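Local coordinates for DUF1460 domain-containing protein (PDB 2IM9) that is of unknown function but belongs to the N-acetylmuramoyl-L-alanine amidase-like family of the papain-like peptidase clan, and may cleave amide bonds of peptidoglycan, at residues S73-G77 against T121-N125. Sequence-based numbering, arbitrary orientation.
Sequences SLGEG and TRYKN
Two long side chains at and just past the C-terminal end of helix 111-122 bridge to an irregular loop, 73-77, whose backbone stays well back: the nearest CA pairs, Leu74 with Arg122 and Glu76 with Tyr123, are each 9.9 Å apart. The loop is extended at Leu74 (phi/psi -121/154) and Gly75 (-136/-148), then turns at Glu76 (-98/0) into Gly77 (102/-179), where a CB would collide with Glu76 O. Thr121 faces helix 95-107 instead of the loop. Arg122, still helical, reaches across in an m, t, p conformation. Its guanidinium meets Gly75 O near its plane, with hydrogen bonds of 2.9 Å from NH1 and 3.3 Å from NH2, while Leu74 CB covers one face, 3.5 Å from Arg122 NH2. Tyr123 leaves helical geometry (-126/142); with chi1 m and chi2 near -87°, its OH donates a 2.6 Å hydrogen bond to Glu76 OE2 and lies 3.2 Å from Gly75 O, both acceptors at the ring edge. Glu76 (m, p, chi3 67°) also places OE2 4.1 Å from Arg122 NH2, out of the guanidinium plane and beyond a salt bridge; its OE1 pairs with Arg133. These side chains thus tie the loop between helices 53-63 and 95-107 to the end of helix 111-122, in the helical region of what is probably a papain-like (clan CA) fold.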
loop_
_atom_site.group_PDB
_atom_site.type_symbol
_atom_site.label_atom_id
_atom_site.label_comp_id
_atom_site.label_asym_id
_atom_site.label_seq_id
_atom_site.Cartn_x
_atom_site.Cartn_y
_atom_site.Cartn_z
ATOM N N SER A 73 -4.189 -2.909 -10.052
ATOM C CA SER A 73 -3.819 -4.262 -10.494
ATOM C C SER A 73 -4.798 -5.361 -10.083
ATOM O O SER A 73 -4.914 -6.373 -10.776
ATOM C CB SER A 73 -2.436 -4.624 -9.952
ATOM O OG SER A 73 -1.405 -4.093 -10.794
ATOM N N LEU A 74 -5.449 -5.179 -8.931
ATOM C CA LEU A 74 -6.268 -6.242 -8.324
ATOM C C LEU A 74 -7.711 -5.821 -8.157
ATOM O O LEU A 74 -8.017 -4.626 -8.004
ATOM C CB LEU A 74 -5.700 -6.628 -6.943
ATOM C CG LEU A 74 -4.252 -7.144 -6.955
ATOM C CD1 LEU A 74 -3.798 -7.614 -5.554
ATOM C CD2 LEU A 74 -4.135 -8.287 -7.950
ATOM N N GLY A 75 -8.591 -6.817 -8.149
ATOM C CA GLY A 75 -9.999 -6.612 -7.840
ATOM C C GLY A 75 -10.507 -7.689 -6.890
ATOM O O GLY A 75 -9.771 -8.179 -6.016
ATOM N N GLU A 76 -11.783 -8.042 -7.035
ATOM C CA GLU A 76 -12.398 -9.052 -6.174
ATOM C C GLU A 76 -12.422 -10.434 -6.835
ATOM O O GLU A 76 -12.878 -11.404 -6.225
ATOM C CB GLU A 76 -13.805 -8.624 -5.751
ATOM C CG GLU A 76 -13.821 -7.695 -4.527
ATOM C CD GLU A 76 -13.138 -6.360 -4.799
ATOM O OE1 GLU A 76 -13.665 -5.569 -5.622
ATOM O OE2 GLU A 76 -12.064 -6.119 -4.201
ATOM N N GLY A 77 -11.893 -10.522 -8.054
ATOM C CA GLY A 77 -11.701 -11.814 -8.710
ATOM C C GLY A 77 -12.732 -12.150 -9.769
ATOM O O GLY A 77 -13.670 -11.380 -10.031
ATOM N N THR A 121 -5.393 -8.826 4.627
ATOM C CA THR A 121 -4.647 -7.573 4.548
ATOM C C THR A 121 -5.370 -6.582 3.622
ATOM O O THR A 121 -5.354 -5.366 3.880
ATOM C CB THR A 121 -3.185 -7.811 4.048
ATOM O OG1 THR A 121 -2.534 -8.763 4.903
ATOM C CG2 THR A 121 -2.381 -6.531 4.105
ATOM N N ARG A 122 -6.004 -7.115 2.572
ATOM C CA ARG A 122 -6.661 -6.298 1.546
ATOM C C ARG A 122 -8.049 -5.850 1.938
ATOM O O ARG A 122 -8.498 -4.800 1.477
ATOM C CB ARG A 122 -6.778 -7.056 0.222
ATOM C CG ARG A 122 -5.481 -7.210 -0.532
ATOM C CD ARG A 122 -5.810 -7.789 -1.931
ATOM N NE ARG A 122 -6.462 -6.781 -2.771
ATOM C CZ ARG A 122 -7.467 -7.033 -3.607
ATOM N NH1 ARG A 122 -7.959 -8.275 -3.711
ATOM N NH2 ARG A 122 -7.989 -6.040 -4.334
ATOM N N TYR A 123 -8.720 -6.645 2.779
ATOM C CA TYR A 123 -10.123 -6.415 3.139
ATOM C C TYR A 123 -10.307 -6.356 4.642
ATOM O O TYR A 123 -9.708 -7.123 5.375
ATOM C CB TYR A 123 -11.018 -7.533 2.608
ATOM C CG TYR A 123 -10.982 -7.662 1.106
ATOM C CD1 TYR A 123 -11.826 -6.897 0.298
ATOM C CD2 TYR A 123 -10.104 -8.548 0.498
ATOM C CE1 TYR A 123 -11.782 -7.007 -1.099
ATOM C CE2 TYR A 123 -10.044 -8.672 -0.881
ATOM C CZ TYR A 123 -10.874 -7.894 -1.670
ATOM O OH TYR A 123 -10.809 -8.045 -3.029
ATOM N N LYS A 124 -11.181 -5.468 5.086
ATOM C CA LYS A 124 -11.582 -5.423 6.493
ATOM C C LYS A 124 -12.132 -6.783 6.955
ATOM O O LYS A 124 -13.086 -7.308 6.369
ATOM C CB LYS A 124 -12.626 -4.321 6.687
ATOM C CG LYS A 124 -13.018 -4.086 8.122
ATOM C CD LYS A 124 -14.240 -3.198 8.219
ATOM C CE LYS A 124 -14.764 -3.150 9.657
ATOM N NZ LYS A 124 -15.894 -2.164 9.776
ATOM N N ASN A 125 -11.516 -7.341 8.007
ATOM C CA ASN A 125 -11.845 -8.679 8.545
ATOM C C ASN A 125 -11.815 -9.830 7.546
ATOM O O ASN A 125 -12.444 -10.887 7.770
ATOM C CB ASN A 125 -13.187 -8.666 9.290
ATOM C CG ASN A 125 -13.241 -7.602 10.368
ATOM O OD1 ASN A 125 -12.312 -7.469 11.171
ATOM N ND2 ASN A 125 -14.323 -6.818 10.372
#